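Local coordinates for microbial serine proteinases; subtilisin (Bacillus subtilis, PDB 2GKO), which hydrolyses peptide bonds as a cold-adapted, calcium-binding serine endopeptidase of the subtilase family, at residues A[33-38]-A[67-72]; A[50-55]-A[99-104]; A[188-193]-A[203-208]; A[199-204]-A[289-294]. All coordinates share one frame; numbering follows the deposited sequence.

Contact 1 of 4, residues A[33-38]-A[67-72]; sequences LDTGVN and DRQGHG. With PMS (phenylmethanesulfonic acid), chain G.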
loop_
_atom_site.group_PDB
_atom_site.type_symbol
_atom_site.label_atom_id
_atom_site.label_comp_id
_atom_site.label_asym_id
_atom_site.label_seq_id
_atom_site.Cartn_x
_atom_site.Cartn_y
_atom_site.Cartn_z
ATOM N N LEU A 33 -8.417 -0.299 2.201
ATOM C CA LEU A 33 -9.515 0.674 2.173
ATOM C C LEU A 33 -9.593 1.178 0.764
ATOM O O LEU A 33 -8.732 1.905 0.292
ATOM C CB LEU A 33 -9.252 1.810 3.169
ATOM C CG LEU A 33 -9.648 1.513 4.617
ATOM C CD1 LEU A 33 -8.959 0.286 5.205
ATOM C CD2 LEU A 33 -9.304 2.769 5.440
ATOM N N ASP A 34 -10.625 0.757 0.042
ATOM C CA ASP A 34 -10.601 0.912 -1.421
ATOM C C ASP A 34 -11.995 0.661 -1.998
ATOM O O ASP A 34 -12.989 0.811 -1.290
ATOM C CB ASP A 34 -9.506 -0.029 -2.000
ATOM C CG ASP A 34 -8.852 0.520 -3.245
ATOM O OD1 ASP A 34 -9.587 0.805 -4.251
ATOM O OD2 ASP A 34 -7.617 0.672 -3.324
ATOM N N THR A 35 -12.098 0.236 -3.267
ATOM C CA THR A 35 -13.367 0.023 -3.948
ATOM C C THR A 35 -14.039 -1.284 -3.569
ATOM O O THR A 35 -15.061 -1.615 -4.156
ATOM C CB THR A 35 -13.176 0.041 -5.469
ATOM O OG1 THR A 35 -12.280 -1.006 -5.884
ATOM C CG2 THR A 35 -12.533 1.343 -5.917
ATOM N N GLY A 36 -13.460 -2.005 -2.607
ATOM C CA GLY A 36 -13.912 -3.326 -2.196
ATOM C C GLY A 36 -12.926 -4.343 -2.698
ATOM O O GLY A 36 -11.905 -3.982 -3.268
ATOM N N VAL A 37 -13.226 -5.614 -2.475
ATOM C CA VAL A 37 -12.405 -6.722 -2.968
ATOM C C VAL A 37 -13.320 -7.863 -3.349
ATOM O O VAL A 37 -14.307 -8.138 -2.662
ATOM C CB VAL A 37 -11.411 -7.204 -1.898
ATOM C CG1 VAL A 37 -10.555 -8.353 -2.443
ATOM C CG2 VAL A 37 -10.511 -6.046 -1.453
ATOM N N ASN A 38 -13.013 -8.534 -4.455
ATOM C CA ASN A 38 -13.680 -9.768 -4.778
ATOM C C ASN A 38 -13.129 -10.862 -3.863
ATOM O O ASN A 38 -12.075 -11.421 -4.109
ATOM C CB ASN A 38 -13.521 -10.125 -6.269
ATOM C CG ASN A 38 -14.194 -11.445 -6.621
ATOM O OD1 ASN A 38 -14.760 -12.117 -5.763
ATOM N ND2 ASN A 38 -14.129 -11.818 -7.898
ATOM N N ASP A 67 -16.420 -5.440 -4.941
ATOM C CA ASP A 67 -15.676 -4.624 -5.865
ATOM C C ASP A 67 -16.296 -4.739 -7.255
ATOM O O ASP A 67 -16.345 -5.828 -7.803
ATOM C CB ASP A 67 -14.228 -5.114 -5.883
ATOM C CG ASP A 67 -13.313 -4.215 -6.634
ATOM O OD1 ASP A 67 -13.723 -3.091 -7.035
ATOM O OD2 ASP A 67 -12.151 -4.588 -6.918
ATOM N N ARG A 68 -16.731 -3.614 -7.809
ATOM C CA ARG A 68 -17.265 -3.536 -9.163
ATOM C C ARG A 68 -16.372 -2.674 -10.046
ATOM O O ARG A 68 -16.706 -2.379 -11.187
ATOM C CB ARG A 68 -18.677 -2.971 -9.119
ATOM C CG ARG A 68 -19.648 -3.884 -8.361
ATOM C CD ARG A 68 -20.972 -3.251 -8.062
ATOM N NE ARG A 68 -21.839 -4.198 -7.358
ATOM C CZ ARG A 68 -22.204 -4.086 -6.079
ATOM N NH1 ARG A 68 -21.781 -3.067 -5.328
ATOM N NH2 ARG A 68 -22.982 -5.021 -5.546
ATOM N N GLN A 69 -15.231 -2.264 -9.515
ATOM C CA GLN A 69 -14.291 -1.406 -10.231
ATOM C C GLN A 69 -12.993 -2.177 -10.582
ATOM O O GLN A 69 -12.545 -2.150 -11.731
ATOM C CB GLN A 69 -13.955 -0.185 -9.366
ATOM C CG GLN A 69 -15.036 0.872 -9.306
ATOM C CD GLN A 69 -14.845 1.905 -10.402
ATOM O OE1 GLN A 69 -14.894 1.567 -11.586
ATOM N NE2 GLN A 69 -14.596 3.151 -10.016
ATOM N N GLY A 70 -12.410 -2.857 -9.604
ATOM C CA GLY A 70 -11.165 -3.582 -9.794
ATOM C C GLY A 70 -10.025 -3.122 -8.919
ATOM O O GLY A 70 -9.191 -3.918 -8.540
ATOM N N HIS A 71 -9.991 -1.824 -8.612
ATOM C CA HIS A 71 -8.857 -1.242 -7.874
ATOM C C HIS A 71 -8.556 -1.962 -6.571
ATOM O O HIS A 71 -7.420 -2.279 -6.277
ATOM C CB HIS A 71 -9.131 0.213 -7.513
ATOM C CG HIS A 71 -9.271 1.130 -8.674
ATOM N ND1 HIS A 71 -9.455 2.490 -8.519
ATOM C CD2 HIS A 71 -9.230 0.905 -10.008
ATOM C CE1 HIS A 71 -9.535 3.058 -9.711
ATOM N NE2 HIS A 71 -9.410 2.116 -10.629
ATOM N N GLY A 72 -9.569 -2.139 -5.726
ATOM C CA GLY A 72 -9.373 -2.739 -4.435
ATOM C C GLY A 72 -8.876 -4.173 -4.567
ATOM O O GLY A 72 -8.022 -4.600 -3.809
HETATM C C PMS G . -5.433 5.540 -7.626
HETATM S S PMS G . -3.935 5.595 -6.870
HETATM C C1 PMS G . -5.547 4.448 -8.682
HETATM C C2 PMS G . -5.231 4.707 -10.014
HETATM C C3 PMS G . -5.360 3.708 -10.985
HETATM C C4 PMS G . -5.848 2.461 -10.619
HETATM C C5 PMS G . -6.204 2.201 -9.301
HETATM C C6 PMS G . -6.058 3.200 -8.342
HETATM O O2S PMS G . -3.927 6.778 -6.037
HETATM O O1S PMS G . -2.943 5.486 -7.935
HETATM O O HOH W 1 -8.952 3.310 -5.763
HETATM O O HOH W 2 -16.559 -1.098 -6.355
#
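D67 reaches T35 with OD1, which accepts the T35 hydroxyl proton at 2.8 Å. The oxygen is met from above the carboxylate plane. CG of D67 lies anti to its backbone N (chi1 -171°), and CB rests 3.5 Å from G36 C. The same OD1 also takes N-H bonds from Q69 and G70, an Asx turn and Asx motif that curl the chain. OD2 turns to T73. R68 meets the contact through its backbone: a water joins R68 N to T35 O, while the guanidinium pairs with D106. Q69 brings CB up to T35 OG1 at 4.0 Å. G70 is the N-cap of helix 71-80. The segments carry the DTG motif and the start of the HGT motif of subtilases, which hold the aspartate and histidine of the catalytic triad, so D34 and H71 are probably those residues. H71 CB comes within 3.3 Å of D34 OD1, with ring and carboxylate planes almost perpendicular. H71 ND1 is 4.6 Å from D34 OD1, and a water in the ring plane bridges the two. PMS C5 sits over the centre of one ring face, 3.3 Å from H71 CG. At G72 the backbone N-H bonds T35 OG1 (2.9 Å, 160°), so this hydroxyl gives to D67 and accepts from the helix start. G72 CA lies 3.1 Å from G36 O, and a side chain at G72 would collide with that carbonyl.

Contact 2 of 4, residues A[50-55]-A[99-104]; sequences QCKDFT and WAYKVL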
loop_
_atom_site.group_PDB
_atom_site.type_symbol
_atom_site.label_atom_id
_atom_site.label_comp_id
_atom_site.label_asym_id
_atom_site.label_seq_id
_atom_site.Cartn_x
_atom_site.Cartn_y
_atom_site.Cartn_z
ATOM N N GLN A 50 -12.010 -10.113 7.083
ATOM C CA GLN A 50 -13.069 -9.125 7.231
ATOM C C GLN A 50 -13.487 -8.571 5.887
ATOM O O GLN A 50 -12.684 -8.519 4.944
ATOM C CB GLN A 50 -12.640 -7.974 8.150
ATOM C CG GLN A 50 -12.339 -8.466 9.571
ATOM C CD GLN A 50 -12.330 -7.360 10.617
ATOM O OE1 GLN A 50 -11.951 -7.604 11.784
ATOM N NE2 GLN A 50 -12.710 -6.164 10.223
ATOM N N CYS A 51 -14.748 -8.201 5.789
ATOM C CA CYS A 51 -15.346 -7.725 4.557
ATOM C C CYS A 51 -16.497 -6.812 4.976
ATOM O O CYS A 51 -17.530 -7.291 5.418
ATOM C CB CYS A 51 -15.829 -8.906 3.711
ATOM S SG CYS A 51 -16.829 -8.530 2.284
ATOM N N LYS A 52 -16.254 -5.499 4.917
ATOM C CA LYS A 52 -17.153 -4.492 5.477
ATOM C C LYS A 52 -17.290 -3.351 4.487
ATOM O O LYS A 52 -16.325 -2.982 3.802
ATOM C CB LYS A 52 -16.624 -3.986 6.814
ATOM C CG LYS A 52 -16.561 -5.079 7.892
ATOM C CD LYS A 52 -15.938 -4.605 9.177
ATOM C CE LYS A 52 -16.059 -5.670 10.288
ATOM N NZ LYS A 52 -15.244 -5.377 11.478
ATOM N N ASP A 53 -18.505 -2.829 4.366
ATOM C CA ASP A 53 -18.820 -1.795 3.391
ATOM C C ASP A 53 -19.220 -0.505 4.110
ATOM O O ASP A 53 -20.297 -0.437 4.700
ATOM C CB ASP A 53 -19.934 -2.274 2.483
ATOM C CG ASP A 53 -20.212 -1.346 1.322
ATOM O OD1 ASP A 53 -19.653 -0.241 1.229
ATOM O OD2 ASP A 53 -20.983 -1.685 0.406
ATOM N N PHE A 54 -18.365 0.501 4.016
ATOM C CA PHE A 54 -18.569 1.803 4.652
ATOM C C PHE A 54 -19.280 2.806 3.755
ATOM O O PHE A 54 -19.503 3.957 4.176
ATOM C CB PHE A 54 -17.228 2.348 5.125
ATOM C CG PHE A 54 -16.637 1.555 6.239
ATOM C CD1 PHE A 54 -16.825 1.940 7.561
ATOM C CD2 PHE A 54 -15.934 0.383 5.983
ATOM C CE1 PHE A 54 -16.297 1.205 8.579
ATOM C CE2 PHE A 54 -15.396 -0.340 7.008
ATOM C CZ PHE A 54 -15.584 0.053 8.305
ATOM N N THR A 55 -19.721 2.371 2.574
ATOM C CA THR A 55 -20.387 3.251 1.615
ATOM C C THR A 55 -21.902 3.114 1.615
ATOM O O THR A 55 -22.575 3.867 0.927
ATOM C CB THR A 55 -19.858 3.008 0.192
ATOM O OG1 THR A 55 -20.351 1.758 -0.337
ATOM C CG2 THR A 55 -18.353 2.947 0.182
ATOM N N TRP A 99 -8.419 -7.575 5.402
ATOM C CA TRP A 99 -9.620 -6.859 5.837
ATOM C C TRP A 99 -9.996 -5.943 4.690
ATOM O O TRP A 99 -9.337 -4.928 4.450
ATOM C CB TRP A 99 -9.371 -6.018 7.085
ATOM C CG TRP A 99 -9.058 -6.785 8.302
ATOM C CD1 TRP A 99 -8.840 -8.143 8.407
ATOM C CD2 TRP A 99 -8.880 -6.256 9.611
ATOM N NE1 TRP A 99 -8.563 -8.478 9.709
ATOM C CE2 TRP A 99 -8.568 -7.339 10.472
ATOM C CE3 TRP A 99 -8.957 -4.968 10.154
ATOM C CZ2 TRP A 99 -8.335 -7.165 11.847
ATOM C CZ3 TRP A 99 -8.727 -4.800 11.513
ATOM C CH2 TRP A 99 -8.438 -5.889 12.340
ATOM N N ALA A 100 -11.014 -6.351 3.946
ATOM C CA ALA A 100 -11.460 -5.650 2.751
ATOM C C ALA A 100 -12.517 -4.661 3.218
ATOM O O ALA A 100 -13.640 -5.061 3.551
ATOM C CB ALA A 100 -12.028 -6.641 1.717
ATOM N N TYR A 101 -12.139 -3.380 3.287
ATOM C CA TYR A 101 -13.039 -2.303 3.725
ATOM C C TYR A 101 -13.383 -1.435 2.509
ATOM O O TYR A 101 -12.510 -0.743 1.960
ATOM C CB TYR A 101 -12.358 -1.456 4.799
ATOM C CG TYR A 101 -12.287 -2.061 6.187
ATOM C CD1 TYR A 101 -12.600 -3.406 6.438
ATOM C CD2 TYR A 101 -11.878 -1.269 7.273
ATOM C CE1 TYR A 101 -12.497 -3.953 7.743
ATOM C CE2 TYR A 101 -11.803 -1.779 8.560
ATOM C CZ TYR A 101 -12.110 -3.125 8.802
ATOM O OH TYR A 101 -11.992 -3.592 10.088
ATOM N N LYS A 102 -14.644 -1.466 2.070
ATOM C CA LYS A 102 -15.063 -0.690 0.904
ATOM C C LYS A 102 -15.353 0.729 1.385
ATOM O O LYS A 102 -16.246 0.930 2.194
ATOM C CB LYS A 102 -16.263 -1.319 0.199
ATOM C CG LYS A 102 -16.696 -0.613 -1.065
ATOM C CD LYS A 102 -17.775 -1.400 -1.776
ATOM C CE LYS A 102 -18.158 -0.724 -3.065
ATOM N NZ LYS A 102 -19.198 -1.486 -3.846
ATOM N N VAL A 103 -14.567 1.674 0.906
ATOM C CA VAL A 103 -14.725 3.102 1.223
ATOM C C VAL A 103 -14.975 3.997 0.010
ATOM O O VAL A 103 -15.302 5.182 0.175
ATOM C CB VAL A 103 -13.501 3.627 2.003
ATOM C CG1 VAL A 103 -13.239 2.750 3.192
ATOM C CG2 VAL A 103 -12.235 3.763 1.109
ATOM N N LEU A 104 -14.823 3.446 -1.196
ATOM C CA LEU A 104 -15.039 4.159 -2.451
ATOM C C LEU A 104 -16.262 3.503 -3.069
ATOM O O LEU A 104 -16.245 2.330 -3.430
ATOM C CB LEU A 104 -13.813 4.035 -3.331
ATOM C CG LEU A 104 -12.490 4.516 -2.737
ATOM C CD1 LEU A 104 -11.337 4.382 -3.730
ATOM C CD2 LEU A 104 -12.606 5.948 -2.299
HETATM O O HOH W 3 -21.500 -1.114 -2.186
#
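K102 lies alongside D53, both side chains pointing the same way. K102 CB is 3.7 Å from D53 OD1. Its CG comes within 4.1 Å of the T55 methyl CG2. CD runs on past both oxygens of D53. With CG anti to the backbone N (chi1 -176°) and the chain extended, NZ is carried to a water that also binds D53 OD2. NZ itself stands 4.6 Å from that oxygen and has direct partners in T66 O and D106. T55 N donates to D53 OD1 in an Asx turn, and T55 OG1 adds a second bond to the same oxygen.

Strands 50-53 and 99-102 are parallel neighbours (6°) in the central sheet of the subtilisin fold. Four backbone bonds join the segments, the last from F54 N to K102 O at 2.8 Å. On the face shared by Q50, K52, W99 and Y101, Q50 CG makes a CH-pi contact over the W99 five-membered ring, 3.7 Å from its centroid. F54 CE2 lies over one face of Y101, 3.6 Å from CG, with the ring planes at 47°.

The opposite charges of D53 and K102 meet through water, so their attraction is probably softened, and K102 is likely to be steadied more by T66 and D106.

Contact 3 of 4, residues A[188-193]-A[203-208]; sequences VAALEN and ADFSSR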
loop_
_atom_site.group_PDB
_atom_site.type_symbol
_atom_site.label_atom_id
_atom_site.label_comp_id
_atom_site.label_asym_id
_atom_site.label_seq_id
_atom_site.Cartn_x
_atom_site.Cartn_y
_atom_site.Cartn_z
ATOM N N VAL A 188 4.081 6.340 -0.433
ATOM C CA VAL A 188 4.833 5.464 -1.293
ATOM C C VAL A 188 4.838 5.946 -2.754
ATOM O O VAL A 188 3.777 6.109 -3.398
ATOM C CB VAL A 188 4.265 4.038 -1.233
ATOM C CG1 VAL A 188 5.162 3.074 -2.064
ATOM C CG2 VAL A 188 4.167 3.573 0.196
ATOM N N ALA A 189 6.037 6.197 -3.274
ATOM C CA ALA A 189 6.250 6.541 -4.686
ATOM C C ALA A 189 6.284 5.299 -5.552
ATOM O O ALA A 189 6.590 4.196 -5.068
ATOM C CB ALA A 189 7.552 7.300 -4.859
ATOM N N ALA A 190 6.010 5.484 -6.843
ATOM C CA ALA A 190 5.943 4.378 -7.801
ATOM C C ALA A 190 7.203 4.301 -8.602
ATOM O O ALA A 190 7.606 5.267 -9.241
ATOM C CB ALA A 190 4.784 4.530 -8.756
ATOM N N LEU A 191 7.772 3.114 -8.580
ATOM C CA LEU A 191 8.862 2.726 -9.465
ATOM C C LEU A 191 8.362 2.053 -10.731
ATOM O O LEU A 191 7.318 1.383 -10.755
ATOM C CB LEU A 191 9.791 1.773 -8.707
ATOM C CG LEU A 191 10.413 2.309 -7.429
ATOM C CD1 LEU A 191 11.087 1.154 -6.691
ATOM C CD2 LEU A 191 11.408 3.417 -7.697
ATOM N N GLU A 192 9.115 2.216 -11.809
ATOM C CA GLU A 192 8.873 1.519 -13.060
ATOM C C GLU A 192 9.998 0.509 -13.306
ATOM O O GLU A 192 11.062 0.589 -12.678
ATOM C CB GLU A 192 8.772 2.500 -14.227
ATOM C CG GLU A 192 10.060 3.260 -14.502
ATOM C CD GLU A 192 9.879 4.468 -15.388
ATOM O OE1 GLU A 192 8.747 4.871 -15.659
ATOM O OE2 GLU A 192 10.893 5.036 -15.802
ATOM N N ASN A 193 9.759 -0.410 -14.230
ATOM C CA ASN A 193 10.695 -1.511 -14.472
ATOM C C ASN A 193 11.787 -1.081 -15.440
ATOM O O ASN A 193 11.934 -1.647 -16.531
ATOM C CB ASN A 193 9.977 -2.741 -14.991
ATOM C CG ASN A 193 10.833 -3.996 -14.904
ATOM O OD1 ASN A 193 11.927 -3.989 -14.293
ATOM N ND2 ASN A 193 10.323 -5.072 -15.462
ATOM N N ALA A 203 8.747 6.540 -11.582
ATOM C CA ALA A 203 7.911 6.901 -12.702
ATOM C C ALA A 203 7.613 8.397 -12.694
ATOM O O ALA A 203 7.397 8.974 -11.655
ATOM C CB ALA A 203 6.637 6.065 -12.680
ATOM N N ASP A 204 7.613 9.010 -13.875
ATOM C CA ASP A 204 7.327 10.436 -14.013
ATOM C C ASP A 204 5.993 10.827 -13.362
ATOM O O ASP A 204 5.890 11.895 -12.801
ATOM C CB ASP A 204 7.273 10.868 -15.484
ATOM C CG ASP A 204 8.594 10.755 -16.198
ATOM O OD1 ASP A 204 9.639 10.451 -15.567
ATOM O OD2 ASP A 204 8.652 10.979 -17.425
ATOM N N PHE A 205 4.979 9.959 -13.417
ATOM C CA PHE A 205 3.668 10.304 -12.840
ATOM C C PHE A 205 3.633 10.391 -11.324
ATOM O O PHE A 205 2.718 10.965 -10.752
ATOM C CB PHE A 205 2.557 9.359 -13.335
ATOM C CG PHE A 205 2.647 7.956 -12.799
ATOM C CD1 PHE A 205 2.265 7.685 -11.486
ATOM C CD2 PHE A 205 3.104 6.917 -13.585
ATOM C CE1 PHE A 205 2.361 6.394 -10.963
ATOM C CE2 PHE A 205 3.185 5.608 -13.072
ATOM C CZ PHE A 205 2.821 5.361 -11.757
ATOM N N SER A 206 4.608 9.793 -10.664
ATOM C CA SER A 206 4.553 9.675 -9.222
ATOM C C SER A 206 4.696 11.058 -8.556
ATOM O O SER A 206 5.578 11.830 -8.918
ATOM C CB SER A 206 5.678 8.721 -8.783
ATOM O OG SER A 206 5.576 8.372 -7.425
ATOM N N SER A 207 3.820 11.372 -7.604
ATOM C CA SER A 207 3.839 12.672 -6.943
ATOM C C SER A 207 5.118 12.835 -6.137
ATOM O O SER A 207 5.548 11.918 -5.421
ATOM C CB SER A 207 2.634 12.828 -6.031
ATOM O OG SER A 207 1.438 13.001 -6.790
ATOM N N ARG A 208 5.701 14.017 -6.255
ATOM C CA ARG A 208 6.932 14.384 -5.538
ATOM C C ARG A 208 6.654 15.132 -4.258
ATOM O O ARG A 208 5.688 15.884 -4.128
ATOM C CB ARG A 208 7.827 15.260 -6.433
ATOM C CG ARG A 208 8.812 14.514 -7.263
ATOM C CD ARG A 208 8.204 13.515 -8.254
ATOM N NE ARG A 208 9.260 12.916 -9.069
ATOM C CZ ARG A 208 9.109 11.946 -9.959
ATOM N NH1 ARG A 208 7.928 11.418 -10.210
ATOM N NH2 ARG A 208 10.160 11.500 -10.626
HETATM O O HOH W 4 8.171 7.344 -16.321
#
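S206 and A203 carry the two direct hydrogen bonds, both to A190. S206 OG accepts from A190 N at 3.0 Å and 168°. A189 CB packs beside this bond, 3.4 Å from S206 OG. A203 N donates to A190 O at 2.9 Å. The S206 hydroxyl oxygen lies anti to its own backbone N (chi1 -170°), which points it at the strand. An alanine here would probably leave A190 N without its acceptor and loosen the turn from strand 186-192.

Water adds a third polar link. It donates to E192 OE1 and accepts from D204 N, while OE2 of E192 forms a salt bridge with R201.

Apolar contact is small. A190 CB meets the tip of F205 obliquely, 3.7 Å from CZ.

Within 203-208, S206 N bonds A203 O across a type I turn. R208 NH1 donates to A203 O and S206 O, both near its guanidinium plane. Two donors, R208 NH1 and S206 N, thus hold A203 O from opposite faces, and R208 NH1 ties both ends of the turn.

This is a strand of the central subtilase sheet held to the turn that follows its antiparallel partner, 199-202. A190 and S206 also touch T248, and F205 touches N168. The turn thus backs residues of the pocket that holds PMS.

Contact 4 of 4, residues A[199-204]-A[289-294]; sequences TYRVAD and SGNSAG. With CA (calcium ion), chain D.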
loop_
_atom_site.group_PDB
_atom_site.type_symbol
_atom_site.label_atom_id
_atom_site.label_comp_id
_atom_site.label_asym_id
_atom_site.label_seq_id
_atom_site.Cartn_x
_atom_site.Cartn_y
_atom_site.Cartn_z
ATOM N N THR A 199 19.774 1.886 -10.427
ATOM C CA THR A 199 18.629 1.587 -9.571
ATOM C C THR A 199 17.375 1.588 -10.404
ATOM O O THR A 199 17.360 2.078 -11.531
ATOM C CB THR A 199 18.473 2.627 -8.401
ATOM O OG1 THR A 199 17.932 3.862 -8.900
ATOM C CG2 THR A 199 19.823 3.031 -7.763
ATOM N N TYR A 200 16.298 1.048 -9.843
ATOM C CA TYR A 200 14.988 1.270 -10.428
ATOM C C TYR A 200 14.708 2.771 -10.499
ATOM O O TYR A 200 15.202 3.561 -9.688
ATOM C CB TYR A 200 13.917 0.550 -9.611
ATOM C CG TYR A 200 13.938 -0.934 -9.847
ATOM C CD1 TYR A 200 13.416 -1.469 -11.008
ATOM C CD2 TYR A 200 14.511 -1.795 -8.923
ATOM C CE1 TYR A 200 13.429 -2.824 -11.238
ATOM C CE2 TYR A 200 14.532 -3.154 -9.149
ATOM C CZ TYR A 200 14.004 -3.666 -10.297
ATOM O OH TYR A 200 14.022 -5.030 -10.539
ATOM N N ARG A 201 13.882 3.151 -11.470
ATOM C CA ARG A 201 13.615 4.553 -11.754
ATOM C C ARG A 201 12.214 4.902 -11.236
ATOM O O ARG A 201 11.292 4.121 -11.394
ATOM C CB ARG A 201 13.686 4.779 -13.251
ATOM C CG ARG A 201 13.464 6.201 -13.696
ATOM C CD ARG A 201 13.619 6.382 -15.173
ATOM N NE ARG A 201 13.574 7.792 -15.562
ATOM C CZ ARG A 201 12.472 8.488 -15.805
ATOM N NH1 ARG A 201 11.262 7.941 -15.721
ATOM N NH2 ARG A 201 12.590 9.767 -16.111
ATOM N N VAL A 202 12.083 6.076 -10.632
ATOM C CA VAL A 202 10.768 6.587 -10.233
ATOM C C VAL A 202 10.013 6.955 -11.503
ATOM O O VAL A 202 10.554 7.625 -12.379
ATOM C CB VAL A 202 10.856 7.833 -9.343
ATOM C CG1 VAL A 202 9.446 8.277 -8.919
ATOM C CG2 VAL A 202 11.712 7.567 -8.096
ATOM N N ALA A 203 8.747 6.540 -11.582
ATOM C CA ALA A 203 7.911 6.901 -12.702
ATOM C C ALA A 203 7.613 8.397 -12.694
ATOM O O ALA A 203 7.397 8.974 -11.655
ATOM C CB ALA A 203 6.637 6.065 -12.680
ATOM N N ASP A 204 7.613 9.010 -13.875
ATOM C CA ASP A 204 7.327 10.436 -14.013
ATOM C C ASP A 204 5.993 10.827 -13.362
ATOM O O ASP A 204 5.890 11.895 -12.801
ATOM C CB ASP A 204 7.273 10.868 -15.484
ATOM C CG ASP A 204 8.594 10.755 -16.198
ATOM O OD1 ASP A 204 9.639 10.451 -15.567
ATOM O OD2 ASP A 204 8.652 10.979 -17.425
ATOM N N SER A 289 17.335 7.447 -9.704
ATOM C CA SER A 289 16.892 7.825 -11.037
ATOM C C SER A 289 15.410 8.136 -11.061
ATOM O O SER A 289 14.642 7.616 -10.255
ATOM C CB SER A 289 17.205 6.746 -12.060
ATOM O OG SER A 289 16.680 5.488 -11.700
ATOM N N GLY A 290 15.045 8.987 -12.012
ATOM C CA GLY A 290 13.728 9.597 -12.082
ATOM C C GLY A 290 13.871 11.096 -11.853
ATOM O O GLY A 290 14.842 11.583 -11.248
ATOM N N ASN A 291 12.895 11.865 -12.318
ATOM C CA ASN A 291 12.965 13.309 -12.165
ATOM C C ASN A 291 13.074 13.685 -10.703
ATOM O O ASN A 291 12.278 13.243 -9.897
ATOM C CB ASN A 291 11.731 13.993 -12.774
ATOM C CG ASN A 291 11.610 13.812 -14.294
ATOM O OD1 ASN A 291 12.240 12.957 -14.906
ATOM N ND2 ASN A 291 10.773 14.633 -14.895
ATOM N N SER A 292 14.089 14.479 -10.360
ATOM C CA SER A 292 14.358 14.945 -8.993
ATOM C C SER A 292 14.893 13.854 -8.052
ATOM O O SER A 292 15.050 14.092 -6.856
ATOM C CB SER A 292 13.144 15.653 -8.343
ATOM O OG SER A 292 12.708 16.738 -9.138
ATOM N N ALA A 293 15.163 12.672 -8.578
ATOM C CA ALA A 293 15.828 11.650 -7.781
ATOM C C ALA A 293 17.329 11.916 -7.802
ATOM O O ALA A 293 17.878 12.387 -8.800
ATOM C CB ALA A 293 15.532 10.268 -8.322
ATOM N N GLY A 294 17.981 11.613 -6.688
ATOM C CA GLY A 294 19.434 11.661 -6.636
ATOM C C GLY A 294 19.945 10.989 -5.389
ATOM O O GLY A 294 19.250 10.247 -4.707
HETATM CA CA CA D . 17.793 8.933 -3.594
HETATM O O HOH W 5 10.605 10.205 -13.159
HETATM O O HOH W 6 16.028 7.576 -2.606
#
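S289 and V202 join a strand edge to loop 289-294, whose G294 is one ligand of a calcium site and which bends in a type II turn from G290 to A293. The close part is built on backbone. V202 N donates to S289 O at 3.0 Å and 173°, and V202 CG2 rests 3.6 Å from the same oxygen. S289 OG lies 3.2 Å from R201 CA and bonds Q196 O. R201 then runs out extended across G290. Its CG is 3.6 Å from G290 N, and G290 CA lies over one face of the guanidinium. A side chain at G290 would clash with V202 CB.

The outer part is looser and hydrated. One water takes the N-H of N291 and donates to V202 O and D204 OD1. R201 grips D204 OD1 end-on with NH1 and NH2, a salt bridge of 3.0 Å from NH1. E192 and Q196 also bind the R201 guanidinium, at NH1 and NE. N291 OD1 stands 3.4 Å from R201 NH2, its amide plane nearly perpendicular to the guanidinium. A methionine in place of R201 would probably leave the carboxylates of D204 and E192 without their positive mate.

D286 and I287 before the turn, G296 and D298 after it, and a water complete the calcium site, to which G294 O binds at 2.3 Å.

In the fold
The contacts form two pairs on one sheet. Contacts 1 and 2 have centres 9 Å apart and meet where D34 N and O face Y101 O (3.1 Å) and V103 N (2.8 Å), probable hydrogen bonds between neighbouring strands. Contacts 3 and 4 share A203 and D204, have centres 7 Å apart, and are tied by R208 NH2 to N291 O at 2.8 Å, a probable hydrogen bond. Between the pairs lies PMS. Contact 1 reaches it through H71; F205 of contact 3 has its side chain about 6 Å away. The nearest atoms of these two contacts are about 12 Å apart. S249 and N168 also bind PMS. Contacts 2 and 4 are farthest apart, centres about 34 Å.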